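Local structure of glutaredoxin related protein (Sulfolobus solfataricus, 4MNN) at residues I21-G26 and V39-N44; C45-V50 and A138-E143; T61-P66 and E134-T139; F106-C111 and L151-I156; D146-L151 and F158-E163. The protein probably acts as a thiol-disulfide oxidoreductase, reducing, forming or exchanging disulfide bonds in other proteins through a redox-active cysteine pair. All coordinates share one frame; numbering follows the deposited sequence. Where two conformers were deposited one is given.

Contact 1 (I21-G26 and V39-N44); sequences IQQCNG and VETLNN
Gln22 and Glu40 lie side by side on one face of a parallel strand pair, joined by a hydrogen bond from Gln22 NE2 to Glu40 OE1 of 2.8 Å. The amide and carboxylate planes stand 64° apart, and the donor comes in from above the carboxylate plane. On the other face Gln23 NE2 reaches Thr41 OG1 at 3.0 Å, with the hydroxyl oxygen close to the amide plane. The Gln23 chain bends at chi2 (88°), the torsion that places CD, while its CG packs against Val39 CG1 at 4.1 Å. The same amide has two further partners: OE1 accepts from Gly26 N at 3.0 Å, and NE2 also bonds Asp27 OD1 at the start of helix 27-33. Between the two faces, three backbone bonds, Glu40 N to Ile21 O, Gln23 N to Glu40 O and Leu42 N to Gln23 O, tie strand 19-24 to edge strand 38-41, the two strands of a beta-alpha-beta unit in the thioredoxin fold. Past the last bridge, Cys24 CB lies 3.5 Å from Leu42 O, and Cys24 SG is disulfide-bonded to Cys45. With bonds at both its oxygen and its nitrogen, the buried Gln23 amide has its flip state defined and couples the strand pair to the helix start.

Contact 2 (C45-V50 and A138-E143); sequences CKKPLV and ATEYEE
The Tyr141 ring has Lys47 CD over the centre of one face in a CH-pi contact, 3.8 Å from the centroid, and Pro48 O at its edge, in the ring plane. The two side chains, Lys47 and Tyr141, run antiparallel to one another, with Lys47 CB 3.4 Å from Tyr141 OH. That hydroxyl donates to Pro48 O at 2.7 Å, placed 45° above the carbonyl plane. The Tyr141 ring also meets Tyr63 edge-to-face. Here the loop that leads from Cys45 into strand 49-54 of the N-terminal thioredoxin-like unit meets the turn between strand 131-137 and helix 142-147 of the C-terminal one, where Tyr141 is the N-cap residue. Farther above the ring the lysine chain bends at its last torsion (chi4 -53°), and NZ donates to the backbone oxygen Glu140 O at 2.9 Å. A weaker, longer bond of 3.3 Å runs from NZ to Glu140 OE2 as part of a salt bridge. Glu142 and Glu143 add negative charge nearby without touching the ammonium group, and would be expected to favour its protonated form. Glu140 also reaches tip to tip toward Pro48, whose CD lies 3.9 Å from OE2.

Contact 3 (T61-P66 and E134-T139); sequences TYYGIP and EIYDAT
Strands 61-63 and 134-137 run parallel, their axes 14° apart, pairing Thr61 with Glu134, Tyr62 with Ile135 and Tyr63 with Tyr136 through backbone bonds from Ile135 N to Thr61 O, Tyr63 N to Ile135 O and Asp137 N to Tyr63 O. On one face the Tyr63 and Tyr136 rings lie side by side, nearly parallel (12°) but displaced, with little overlap. Tyr63 CD1 sits above the Tyr136 ring toward its rim, 3.3 Å from CE2. Tyr63 OH donates to Glu134 OE2 at 2.9 Å, on the anti side of the carboxylate. On the other face Tyr62 CD1 packs on Ile135 CB at 3.6 Å. Past the strands, Gly64 adopts backbone angles suited to glycine, and a CB there would run into Asp137 CB. Water 1 accepts from Tyr62 OH at 2.7 Å and donates to Ile65 O and to Asp137 OD2; water 2 accepts from Ile65 N and donates to the same OD2. Asp137 OD1 takes Thr139 N at 2.9 Å in an Asx turn, and Thr139 OG1 at 2.5 Å. This pairing joins the two thioredoxin-like halves into one continuous sheet, and the bonds gathered by the Asp137 carboxylate would be expected to stabilise its anionic form.

Contact 4 (F106-C111 and L151-I156); sequences FVTPDC and LSVPKI
Val153 packs against Phe106, Thr108 and Cys111 in the cis-proline corner of a thioredoxin fold: the peptide before Pro154 is cis, and Cys111 is disulfide-bonded to Cys114 in a CxxC pair at the start of helix 114-127. From its root, Val153 CB lies 3.6 Å from Phe106 O and close to Val107 CA. One branch, CG1, sits anti to the carbonyl carbon (chi1 -70°) and presses on the backbone of Phe106, 3.5 Å from its O. The second branch, CG2, turns to the other side, meeting Thr108 OG1 at 3.5 Å and Cys111 SG at 3.7 Å; the Thr108 side chain crosses Val153 at about a right angle. Beyond it the backbones pair as an antiparallel hydrogen-bonded couple, with Phe106 N to Lys155 O at 2.9 Å and Lys155 N to Phe106 O at 3.2 Å. Lys155 O also lies at the edge of the Phe106 ring, in its plane, while the ring meets Tyr136 of the next strand. A cis proline beside the CxxC pair is a hallmark of thioredoxin-like oxidoreductases, where it borders the substrate-binding groove. Here Cys111 SG lies 3.6 Å from both Pro154 CD and Val153 O.

Contact 5 (D146-L151 and F158-E163); sequences DKYRVL and FNDKVE
Tyr148 and Asp160, which meet between a helix end and a beta turn, each hold CG anti to the carbonyl carbon and beside their own backbone N, at chi1 -64° and -66°. Helix 142-147 closes here in a Schellman motif with Arg149, at positive phi, as the C-prime residue, while a type I' turn runs from Phe158, where edge strand 155-158 ends, to Lys161; the two loops meet at the surface of the C-terminal thioredoxin-like unit. The side chains cross obliquely, their planes 37° apart, and Tyr148 OH donates to Asp160 OD1 in a very short bond of 2.5 Å. Asp160 O lies at the edge of the ring, in its plane and 3.7 Å from CE2. Lys104 of strand 101-107 binds both polar groups, as a salt bridge to Asp160 OD1 and a hydrogen bond to Tyr148 OH, and its charge would be expected to keep the aspartate ionised. Lys147 CG lies over one face of the Tyr148 ring, toward the rim, and NZ makes a weak bond to Tyr148 OH. The two methyls of Val162 pack on the helix end. CG2 rests 3.8 Å from Tyr148 CA, and CG1 meets Arg149 CD at the same distance.

The first four contacts reach one seven-stranded mixed sheet, and contact 3, whose centre is about 7 Å from the centre of the chain, is where its two thioredoxin-like halves join. Contact 2 lies beside it, centres about 6 Å apart, and joins the same two halves at the surface. The disulfide from Cys24 SG to Cys45 SG, 2.0 Å, ties contact 1 to contact 2. On the other side a probable hydrogen bond of 2.9 Å between Tyr136 O and Val107 N links contact 3 to contact 4, which holds the CxxC cysteine Cys111. Contact 5 touches contact 4 through Phe106 CZ and Tyr148 CD1 at 3.6 Å. Contacts 1 and 4, each with a disulfide cysteine, have centres about 24 Å apart.

Contact 1 (I21-G26 and V39-N44)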
# COMPACT_ATOMS: atom_id res chain seq x y z
N ILE A 21 -0.22 -10.56 -5.62
CA ILE A 21 0.42 -9.27 -5.88
C ILE A 21 0.56 -9.10 -7.38
O ILE A 21 1.02 -10.03 -8.05
CB ILE A 21 1.84 -9.23 -5.26
CG1 ILE A 21 1.74 -9.06 -3.75
CG2 ILE A 21 2.70 -8.15 -5.90
CD1 ILE A 21 3.06 -9.27 -3.05
N GLN A 22 0.15 -7.95 -7.92
CA GLN A 22 0.36 -7.70 -9.34
C GLN A 22 1.39 -6.58 -9.34
O GLN A 22 1.20 -5.56 -8.67
CB GLN A 22 -0.89 -7.21 -10.04
CG GLN A 22 -2.06 -8.16 -9.96
CD GLN A 22 -3.21 -7.68 -10.81
OE1 GLN A 22 -3.51 -6.49 -10.84
NE2 GLN A 22 -3.87 -8.60 -11.50
N GLN A 23 2.45 -6.72 -10.10
CA GLN A 23 3.44 -5.66 -10.06
C GLN A 23 4.12 -5.45 -11.38
O GLN A 23 4.03 -6.31 -12.23
CB GLN A 23 4.54 -6.04 -9.07
CG GLN A 23 5.41 -7.25 -9.52
CD GLN A 23 6.62 -6.84 -10.38
OE1 GLN A 23 7.22 -5.77 -10.19
NE2 GLN A 23 7.00 -7.70 -11.31
N CYS A 24 4.78 -4.30 -11.54
CA CYS A 24 5.63 -4.12 -12.70
C CYS A 24 6.77 -3.19 -12.34
O CYS A 24 6.65 -2.32 -11.46
CB CYS A 24 4.88 -3.60 -13.92
SG CYS A 24 3.83 -2.20 -13.53
N ASN A 25 7.89 -3.42 -13.00
CA ASN A 25 9.10 -2.65 -12.82
C ASN A 25 9.75 -2.81 -11.45
O ASN A 25 10.53 -1.97 -11.03
CB ASN A 25 8.83 -1.18 -13.17
CG ASN A 25 8.44 -0.98 -14.65
OD1 ASN A 25 8.20 -1.95 -15.40
ND2 ASN A 25 8.35 0.29 -15.07
N GLY A 26 9.42 -3.88 -10.75
CA GLY A 26 10.07 -4.12 -9.47
C GLY A 26 10.40 -5.60 -9.47
O GLY A 26 10.42 -6.23 -8.41
N VAL A 39 2.45 -14.06 -7.66
CA VAL A 39 2.91 -12.77 -8.18
C VAL A 39 2.62 -12.72 -9.69
O VAL A 39 3.04 -13.60 -10.43
CB VAL A 39 4.44 -12.59 -7.97
CG1 VAL A 39 4.89 -11.25 -8.55
CG2 VAL A 39 4.78 -12.64 -6.46
N GLU A 40 1.89 -11.70 -10.13
CA GLU A 40 1.60 -11.49 -11.55
C GLU A 40 2.39 -10.28 -11.97
O GLU A 40 2.39 -9.27 -11.26
CB GLU A 40 0.11 -11.19 -11.76
CG GLU A 40 -0.80 -12.34 -11.44
CD GLU A 40 -2.26 -11.93 -11.54
OE1 GLU A 40 -2.57 -10.96 -12.28
OE2 GLU A 40 -3.08 -12.59 -10.89
N THR A 41 3.07 -10.35 -13.10
CA THR A 41 3.86 -9.22 -13.55
C THR A 41 3.11 -8.58 -14.70
O THR A 41 2.82 -9.22 -15.71
CB THR A 41 5.30 -9.66 -13.99
OG1 THR A 41 6.02 -10.13 -12.82
CG2 THR A 41 6.08 -8.47 -14.60
N LEU A 42 2.78 -7.31 -14.53
CA LEU A 42 2.01 -6.56 -15.52
C LEU A 42 2.95 -6.08 -16.61
O LEU A 42 4.17 -5.98 -16.40
CB LEU A 42 1.34 -5.36 -14.86
CG LEU A 42 0.42 -5.64 -13.67
CD1 LEU A 42 -0.08 -4.34 -13.09
CD2 LEU A 42 -0.73 -6.51 -14.08
N ASN A 43 2.36 -5.76 -17.76
CA ASN A 43 3.12 -5.29 -18.90
C ASN A 43 2.91 -3.82 -19.22
O ASN A 43 1.92 -3.20 -18.81
CB ASN A 43 2.73 -6.09 -20.17
CG ASN A 43 2.92 -7.58 -20.01
OD1 ASN A 43 4.01 -8.05 -19.76
ND2 ASN A 43 1.84 -8.34 -20.17
N ASN A 44 3.89 -3.27 -19.95
CA ASN A 44 3.90 -1.91 -20.46
C ASN A 44 3.82 -0.77 -19.44
O ASN A 44 3.09 0.21 -19.67
CB ASN A 44 2.77 -1.77 -21.51
CG ASN A 44 2.84 -2.84 -22.61
OD1 ASN A 44 3.86 -2.99 -23.27
ND2 ASN A 44 1.73 -3.59 -22.80

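Contact 2 (C45-V50 and A138-E143)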
# COMPACT_ATOMS: atom_id res chain seq x y z
N CYS A 45 4.54 -0.89 -18.33
CA CYS A 45 4.52 0.14 -17.30
C CYS A 45 5.64 1.16 -17.44
O CYS A 45 6.82 0.80 -17.55
CB CYS A 45 4.61 -0.48 -15.89
SG CYS A 45 3.25 -1.58 -15.39
N LYS A 46 5.30 2.45 -17.41
CA LYS A 46 6.31 3.49 -17.51
C LYS A 46 6.97 3.71 -16.16
O LYS A 46 8.15 4.13 -16.07
CB LYS A 46 5.66 4.79 -18.01
CG LYS A 46 4.90 4.58 -19.31
CD LYS A 46 4.28 5.87 -19.83
CE LYS A 46 3.69 5.62 -21.22
NZ LYS A 46 2.79 6.74 -21.66
N LYS A 47 6.22 3.44 -15.09
CA LYS A 47 6.75 3.59 -13.73
C LYS A 47 6.30 2.36 -12.92
O LYS A 47 5.32 1.73 -13.24
CB LYS A 47 6.24 4.88 -13.09
CG LYS A 47 6.81 6.20 -13.68
CD LYS A 47 6.16 7.38 -12.97
CE LYS A 47 6.79 8.73 -13.32
NZ LYS A 47 8.25 8.72 -13.13
N PRO A 48 7.02 2.04 -11.87
CA PRO A 48 6.66 0.87 -11.06
C PRO A 48 5.37 0.97 -10.27
O PRO A 48 4.92 2.08 -9.88
CB PRO A 48 7.89 0.70 -10.14
CG PRO A 48 8.44 2.09 -10.02
CD PRO A 48 8.28 2.67 -11.40
N LEU A 49 4.75 -0.18 -10.03
CA LEU A 49 3.59 -0.18 -9.17
C LEU A 49 3.37 -1.58 -8.67
O LEU A 49 3.90 -2.54 -9.23
CB LEU A 49 2.32 0.38 -9.84
CG LEU A 49 1.23 -0.26 -10.71
CD1 LEU A 49 1.47 0.20 -12.13
CD2 LEU A 49 1.10 -1.77 -10.53
N VAL A 50 2.61 -1.70 -7.59
CA VAL A 50 2.27 -3.01 -7.04
C VAL A 50 0.86 -2.92 -6.48
O VAL A 50 0.53 -2.00 -5.74
CB VAL A 50 3.25 -3.47 -5.92
CG1 VAL A 50 3.17 -2.55 -4.73
CG2 VAL A 50 2.92 -4.92 -5.51
N ALA A 138 6.08 9.99 -3.83
CA ALA A 138 6.15 11.32 -4.41
C ALA A 138 7.44 11.63 -5.16
O ALA A 138 7.47 12.58 -5.95
CB ALA A 138 5.91 12.35 -3.31
N THR A 139 8.51 10.88 -4.87
CA THR A 139 9.80 11.11 -5.56
C THR A 139 9.77 10.48 -6.94
O THR A 139 10.44 10.94 -7.88
CB THR A 139 11.01 10.51 -4.77
OG1 THR A 139 10.94 9.07 -4.74
CG2 THR A 139 11.02 11.05 -3.36
N GLU A 140 8.96 9.44 -7.07
CA GLU A 140 8.84 8.71 -8.33
C GLU A 140 7.68 9.27 -9.15
O GLU A 140 7.81 9.53 -10.35
CB GLU A 140 8.61 7.22 -8.00
CG GLU A 140 8.50 6.29 -9.20
CD GLU A 140 9.77 6.29 -10.02
OE1 GLU A 140 10.85 6.23 -9.41
OE2 GLU A 140 9.68 6.34 -11.26
N TYR A 141 6.53 9.47 -8.51
CA TYR A 141 5.36 10.02 -9.22
C TYR A 141 5.26 11.52 -8.97
O TYR A 141 4.32 12.01 -8.30
CB TYR A 141 4.10 9.28 -8.77
CG TYR A 141 4.01 7.89 -9.38
CD1 TYR A 141 4.85 6.85 -8.95
CD2 TYR A 141 3.10 7.62 -10.39
CE1 TYR A 141 4.76 5.58 -9.53
CE2 TYR A 141 2.99 6.35 -10.98
CZ TYR A 141 3.81 5.34 -10.55
OH TYR A 141 3.65 4.08 -11.10
N GLU A 142 6.24 12.26 -9.51
CA GLU A 142 6.30 13.72 -9.33
C GLU A 142 5.11 14.51 -9.91
O GLU A 142 4.71 15.53 -9.35
CB GLU A 142 7.60 14.25 -9.93
CG GLU A 142 8.81 13.45 -9.47
CD GLU A 142 10.12 13.97 -10.04
OE1 GLU A 142 10.69 14.91 -9.47
OE2 GLU A 142 10.58 13.44 -11.06
N GLU A 143 4.55 14.04 -11.01
CA GLU A 143 3.42 14.75 -11.59
C GLU A 143 2.20 14.68 -10.67
O GLU A 143 1.48 15.68 -10.48
CB GLU A 143 3.07 14.14 -12.95
CG GLU A 143 4.13 14.42 -14.01
CD GLU A 143 3.79 13.75 -15.35
OE1 GLU A 143 2.74 14.09 -15.95
OE2 GLU A 143 4.59 12.89 -15.80

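Contact 3 (T61-P66 and E134-T139)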
# COMPACT_ATOMS: atom_id res chain seq x y z
N THR A 61 -3.23 0.04 -4.31
CA THR A 61 -2.16 0.07 -5.30
C THR A 61 -1.15 1.04 -4.70
O THR A 61 -1.52 2.11 -4.20
CB THR A 61 -2.57 0.71 -6.64
OG1 THR A 61 -3.61 -0.05 -7.24
CG2 THR A 61 -1.37 0.74 -7.61
N TYR A 62 0.12 0.63 -4.76
CA TYR A 62 1.22 1.44 -4.29
C TYR A 62 1.98 1.81 -5.57
O TYR A 62 2.49 0.91 -6.28
CB TYR A 62 2.13 0.58 -3.40
CG TYR A 62 3.21 1.36 -2.72
CD1 TYR A 62 3.15 1.66 -1.35
CD2 TYR A 62 4.34 1.80 -3.45
CE1 TYR A 62 4.19 2.37 -0.72
CE2 TYR A 62 5.38 2.51 -2.83
CZ TYR A 62 5.30 2.80 -1.48
OH TYR A 62 6.32 3.54 -0.89
N TYR A 63 2.02 3.11 -5.86
CA TYR A 63 2.72 3.63 -7.02
C TYR A 63 4.15 4.00 -6.62
O TYR A 63 4.40 5.05 -6.02
CB TYR A 63 1.95 4.83 -7.57
CG TYR A 63 0.58 4.43 -8.09
CD1 TYR A 63 -0.58 4.62 -7.32
CD2 TYR A 63 0.44 3.90 -9.39
CE1 TYR A 63 -1.83 4.31 -7.82
CE2 TYR A 63 -0.82 3.59 -9.91
CZ TYR A 63 -1.94 3.80 -9.13
OH TYR A 63 -3.19 3.48 -9.63
N GLY A 64 5.07 3.09 -6.97
CA GLY A 64 6.48 3.20 -6.66
C GLY A 64 6.85 1.79 -6.23
O GLY A 64 6.14 0.84 -6.60
N ILE A 65 7.92 1.65 -5.45
CA ILE A 65 8.30 0.31 -4.96
C ILE A 65 8.42 0.48 -3.45
O ILE A 65 9.16 1.32 -2.95
CB ILE A 65 9.65 -0.17 -5.57
CG1 ILE A 65 9.52 -0.23 -7.10
CG2 ILE A 65 10.03 -1.53 -4.97
CD1 ILE A 65 10.82 -0.61 -7.82
N PRO A 66 7.66 -0.33 -2.69
CA PRO A 66 7.72 -0.18 -1.23
C PRO A 66 8.96 -0.69 -0.51
O PRO A 66 8.87 -1.63 0.27
CB PRO A 66 6.45 -0.88 -0.77
CG PRO A 66 6.33 -2.01 -1.73
CD PRO A 66 6.70 -1.37 -3.08
N GLU A 134 -4.88 4.45 -2.66
CA GLU A 134 -3.73 4.46 -3.57
C GLU A 134 -2.62 5.14 -2.81
O GLU A 134 -2.86 6.17 -2.15
CB GLU A 134 -4.06 5.23 -4.85
CG GLU A 134 -5.09 4.44 -5.71
CD GLU A 134 -5.55 5.17 -6.95
OE1 GLU A 134 -6.17 6.25 -6.83
OE2 GLU A 134 -5.30 4.65 -8.05
N ILE A 135 -1.41 4.60 -2.89
CA ILE A 135 -0.25 5.19 -2.21
C ILE A 135 0.69 5.61 -3.30
O ILE A 135 0.85 4.88 -4.26
CB ILE A 135 0.51 4.16 -1.36
CG1 ILE A 135 -0.48 3.29 -0.56
CG2 ILE A 135 1.52 4.89 -0.45
CD1 ILE A 135 -1.31 4.04 0.45
N TYR A 136 1.29 6.79 -3.17
CA TYR A 136 2.24 7.27 -4.18
C TYR A 136 3.56 7.66 -3.58
O TYR A 136 3.59 8.42 -2.63
CB TYR A 136 1.71 8.53 -4.87
CG TYR A 136 0.45 8.33 -5.67
CD1 TYR A 136 -0.82 8.35 -5.06
CD2 TYR A 136 0.52 8.11 -7.05
CE1 TYR A 136 -1.99 8.18 -5.80
CE2 TYR A 136 -0.65 7.92 -7.81
CZ TYR A 136 -1.89 7.96 -7.18
OH TYR A 136 -3.03 7.77 -7.92
N ASP A 137 4.65 7.14 -4.14
CA ASP A 137 6.00 7.55 -3.75
C ASP A 137 6.16 8.87 -4.55
O ASP A 137 6.29 8.87 -5.79
CB ASP A 137 7.06 6.55 -4.22
CG ASP A 137 8.50 7.01 -3.90
OD1 ASP A 137 8.77 8.22 -3.83
OD2 ASP A 137 9.39 6.15 -3.76
N ALA A 138 6.08 9.99 -3.83
CA ALA A 138 6.15 11.32 -4.41
C ALA A 138 7.44 11.63 -5.16
O ALA A 138 7.47 12.58 -5.95
CB ALA A 138 5.91 12.35 -3.31
N THR A 139 8.51 10.88 -4.87
CA THR A 139 9.80 11.11 -5.56
C THR A 139 9.77 10.48 -6.94
O THR A 139 10.44 10.94 -7.88
CB THR A 139 11.01 10.51 -4.77
OG1 THR A 139 10.94 9.07 -4.74
CG2 THR A 139 11.02 11.05 -3.36
O HOH W 1 8.68 3.89 -2.21
O HOH W 2 9.41 3.96 -5.72

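Contact 4 (F106-C111 and L151-I156)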
# COMPACT_ATOMS: atom_id res chain seq x y z
N PHE A 106 0.47 10.29 -0.08
CA PHE A 106 1.76 10.56 -0.68
C PHE A 106 2.83 10.36 0.38
O PHE A 106 2.70 10.84 1.50
CB PHE A 106 1.81 12.00 -1.21
CG PHE A 106 0.90 12.20 -2.41
CD1 PHE A 106 1.40 12.07 -3.69
CD2 PHE A 106 -0.47 12.37 -2.23
CE1 PHE A 106 0.55 12.10 -4.79
CE2 PHE A 106 -1.34 12.40 -3.33
CZ PHE A 106 -0.81 12.26 -4.61
N VAL A 107 3.89 9.65 -0.00
CA VAL A 107 5.02 9.39 0.88
C VAL A 107 6.33 9.54 0.10
O VAL A 107 6.32 9.76 -1.11
CB VAL A 107 5.00 7.90 1.41
CG1 VAL A 107 3.67 7.58 2.11
CG2 VAL A 107 5.22 6.91 0.23
N THR A 108 7.44 9.45 0.83
CA THR A 108 8.78 9.37 0.24
C THR A 108 9.56 8.46 1.20
O THR A 108 9.12 8.25 2.33
CB THR A 108 9.51 10.74 0.14
OG1 THR A 108 9.78 11.25 1.47
CG2 THR A 108 8.65 11.72 -0.62
N PRO A 109 10.69 7.88 0.75
CA PRO A 109 11.50 7.00 1.60
C PRO A 109 12.04 7.73 2.83
O PRO A 109 11.97 7.22 3.94
CB PRO A 109 12.62 6.56 0.65
CG PRO A 109 11.93 6.46 -0.65
CD PRO A 109 11.07 7.75 -0.66
N ASP A 110 12.55 8.95 2.63
CA ASP A 110 13.09 9.74 3.74
C ASP A 110 11.91 10.37 4.45
O ASP A 110 11.69 11.59 4.35
CB ASP A 110 14.03 10.83 3.22
CG ASP A 110 14.75 11.57 4.35
OD1 ASP A 110 15.33 12.64 4.05
OD2 ASP A 110 14.76 11.09 5.51
N CYS A 111 11.14 9.56 5.17
CA CYS A 111 9.98 10.10 5.85
C CYS A 111 9.65 9.29 7.09
O CYS A 111 9.25 8.13 6.99
CB CYS A 111 8.79 10.11 4.87
SG CYS A 111 7.22 10.67 5.59
N LEU A 151 3.96 19.04 -0.70
CA LEU A 151 5.33 19.45 -0.42
C LEU A 151 5.79 18.42 0.64
O LEU A 151 6.44 17.39 0.32
CB LEU A 151 5.40 20.90 0.12
CG LEU A 151 5.18 22.00 -0.94
CD1 LEU A 151 5.17 23.37 -0.27
CD2 LEU A 151 6.29 21.92 -1.99
N SER A 152 5.41 18.61 1.89
CA SER A 152 5.82 17.65 2.91
C SER A 152 4.94 16.38 2.88
O SER A 152 3.78 16.37 2.40
CB SER A 152 5.78 18.29 4.30
OG SER A 152 4.44 18.51 4.75
N VAL A 153 5.52 15.30 3.40
CA VAL A 153 4.80 14.02 3.49
C VAL A 153 4.94 13.55 4.95
O VAL A 153 5.81 14.03 5.67
CB VAL A 153 5.39 12.98 2.51
CG1 VAL A 153 5.07 13.36 1.06
CG2 VAL A 153 6.98 12.91 2.66
N PRO A 154 4.04 12.66 5.42
CA PRO A 154 2.92 12.10 4.66
C PRO A 154 1.84 13.15 4.42
O PRO A 154 1.68 14.09 5.21
CB PRO A 154 2.39 10.98 5.57
CG PRO A 154 2.68 11.53 6.96
CD PRO A 154 4.09 12.06 6.77
N LYS A 155 1.09 12.98 3.33
CA LYS A 155 -0.01 13.90 3.03
C LYS A 155 -1.14 13.05 2.44
O LYS A 155 -0.91 12.29 1.51
CB LYS A 155 0.44 14.97 2.01
CG LYS A 155 -0.69 16.00 1.72
CD LYS A 155 -1.15 16.73 3.01
CE LYS A 155 -2.33 17.68 2.73
NZ LYS A 155 -2.91 18.30 4.01
N ILE A 156 -2.35 13.15 3.00
CA ILE A 156 -3.47 12.36 2.49
C ILE A 156 -4.41 13.30 1.76
O ILE A 156 -4.70 14.41 2.24
CB ILE A 156 -4.29 11.69 3.64
CG1 ILE A 156 -3.37 10.86 4.55
CG2 ILE A 156 -5.36 10.81 3.05
CD1 ILE A 156 -4.07 10.38 5.89

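Contact 5 (D146-L151 and F158-E163)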
# COMPACT_ATOMS: atom_id res chain seq x y z
N ASP A 146 2.69 16.98 -7.61
CA ASP A 146 2.42 18.38 -7.89
C ASP A 146 0.97 18.68 -8.20
O ASP A 146 0.47 19.76 -7.87
CB ASP A 146 3.36 18.88 -8.99
CG ASP A 146 4.79 18.99 -8.50
OD1 ASP A 146 4.97 19.23 -7.28
OD2 ASP A 146 5.74 18.84 -9.31
N LYS A 147 0.27 17.71 -8.77
CA LYS A 147 -1.12 17.88 -9.10
C LYS A 147 -1.91 18.17 -7.83
O LYS A 147 -2.84 19.01 -7.81
CB LYS A 147 -1.64 16.60 -9.75
CG LYS A 147 -3.14 16.62 -10.02
CD LYS A 147 -3.61 15.38 -10.77
CE LYS A 147 -5.13 15.40 -10.95
NZ LYS A 147 -5.62 14.12 -11.54
N TYR A 148 -1.52 17.47 -6.76
CA TYR A 148 -2.18 17.64 -5.47
C TYR A 148 -1.47 18.61 -4.53
O TYR A 148 -1.81 18.72 -3.34
CB TYR A 148 -2.43 16.26 -4.82
CG TYR A 148 -3.39 15.42 -5.64
CD1 TYR A 148 -2.90 14.44 -6.50
CD2 TYR A 148 -4.76 15.68 -5.65
CE1 TYR A 148 -3.76 13.73 -7.34
CE2 TYR A 148 -5.63 14.97 -6.50
CZ TYR A 148 -5.11 14.00 -7.33
OH TYR A 148 -5.93 13.26 -8.18
N ARG A 149 -0.50 19.35 -5.08
CA ARG A 149 0.21 20.38 -4.32
C ARG A 149 0.89 19.89 -3.04
O ARG A 149 0.92 20.57 -2.01
CB ARG A 149 -0.76 21.53 -4.00
CG ARG A 149 -1.39 22.18 -5.25
CD ARG A 149 -2.17 23.43 -4.81
NE ARG A 149 -2.60 24.34 -5.87
CZ ARG A 149 -3.06 23.97 -7.07
NH1 ARG A 149 -3.16 22.68 -7.40
NH2 ARG A 149 -3.45 24.91 -7.93
N VAL A 150 1.46 18.71 -3.15
CA VAL A 150 2.15 18.09 -2.03
C VAL A 150 3.59 18.61 -1.91
O VAL A 150 4.32 18.68 -2.90
CB VAL A 150 2.15 16.54 -2.24
CG1 VAL A 150 2.94 15.81 -1.08
CG2 VAL A 150 0.68 16.04 -2.33
N LEU A 151 3.96 19.04 -0.70
CA LEU A 151 5.33 19.45 -0.42
C LEU A 151 5.79 18.42 0.64
O LEU A 151 6.44 17.39 0.32
CB LEU A 151 5.40 20.90 0.12
CG LEU A 151 5.18 22.00 -0.94
CD1 LEU A 151 5.17 23.37 -0.27
CD2 LEU A 151 6.29 21.92 -1.99
N PHE A 158 -8.20 13.35 0.10
CA PHE A 158 -9.48 12.65 0.04
C PHE A 158 -10.35 13.20 -1.13
O PHE A 158 -10.40 14.41 -1.34
CB PHE A 158 -10.26 12.86 1.35
CG PHE A 158 -9.53 12.36 2.58
CD1 PHE A 158 -8.69 13.21 3.29
CD2 PHE A 158 -9.71 11.07 3.01
CE1 PHE A 158 -8.03 12.76 4.45
CE2 PHE A 158 -9.07 10.60 4.16
CZ PHE A 158 -8.22 11.45 4.89
N ASN A 159 -11.00 12.30 -1.85
CA ASN A 159 -11.88 12.62 -2.97
C ASN A 159 -11.22 13.54 -3.99
O ASN A 159 -11.90 14.36 -4.62
CB ASN A 159 -13.18 13.25 -2.44
CG ASN A 159 -13.92 12.30 -1.51
OD1 ASN A 159 -14.30 11.20 -1.91
ND2 ASN A 159 -14.11 12.71 -0.25
N ASP A 160 -9.91 13.37 -4.17
CA ASP A 160 -9.10 14.19 -5.10
C ASP A 160 -9.20 15.69 -4.83
O ASP A 160 -8.94 16.51 -5.71
CB ASP A 160 -9.52 13.93 -6.55
CG ASP A 160 -9.20 12.52 -7.00
OD1 ASP A 160 -8.05 12.25 -7.35
OD2 ASP A 160 -10.11 11.67 -6.97
N LYS A 161 -9.53 16.05 -3.60
CA LYS A 161 -9.72 17.46 -3.24
C LYS A 161 -8.47 18.07 -2.60
O LYS A 161 -7.96 17.55 -1.61
CB LYS A 161 -10.88 17.57 -2.26
CG LYS A 161 -11.76 18.80 -2.38
CD LYS A 161 -11.02 20.07 -2.11
CE LYS A 161 -12.00 21.24 -1.93
NZ LYS A 161 -11.27 22.48 -1.52
N VAL A 162 -7.97 19.16 -3.17
CA VAL A 162 -6.81 19.83 -2.58
C VAL A 162 -7.44 20.88 -1.67
O VAL A 162 -8.20 21.74 -2.13
CB VAL A 162 -5.94 20.56 -3.66
CG1 VAL A 162 -4.88 21.44 -2.99
CG2 VAL A 162 -5.28 19.57 -4.54
N GLU A 163 -7.16 20.78 -0.37
CA GLU A 163 -7.73 21.69 0.61
C GLU A 163 -6.72 22.84 0.74
O GLU A 163 -5.58 22.61 1.13
CB GLU A 163 -7.90 21.00 1.98
CG GLU A 163 -8.94 19.83 2.03
CD GLU A 163 -10.37 20.28 1.74
OE1 GLU A 163 -10.66 21.49 1.90
OE2 GLU A 163 -11.22 19.44 1.35
O HOH W 3 -8.53 12.71 -10.78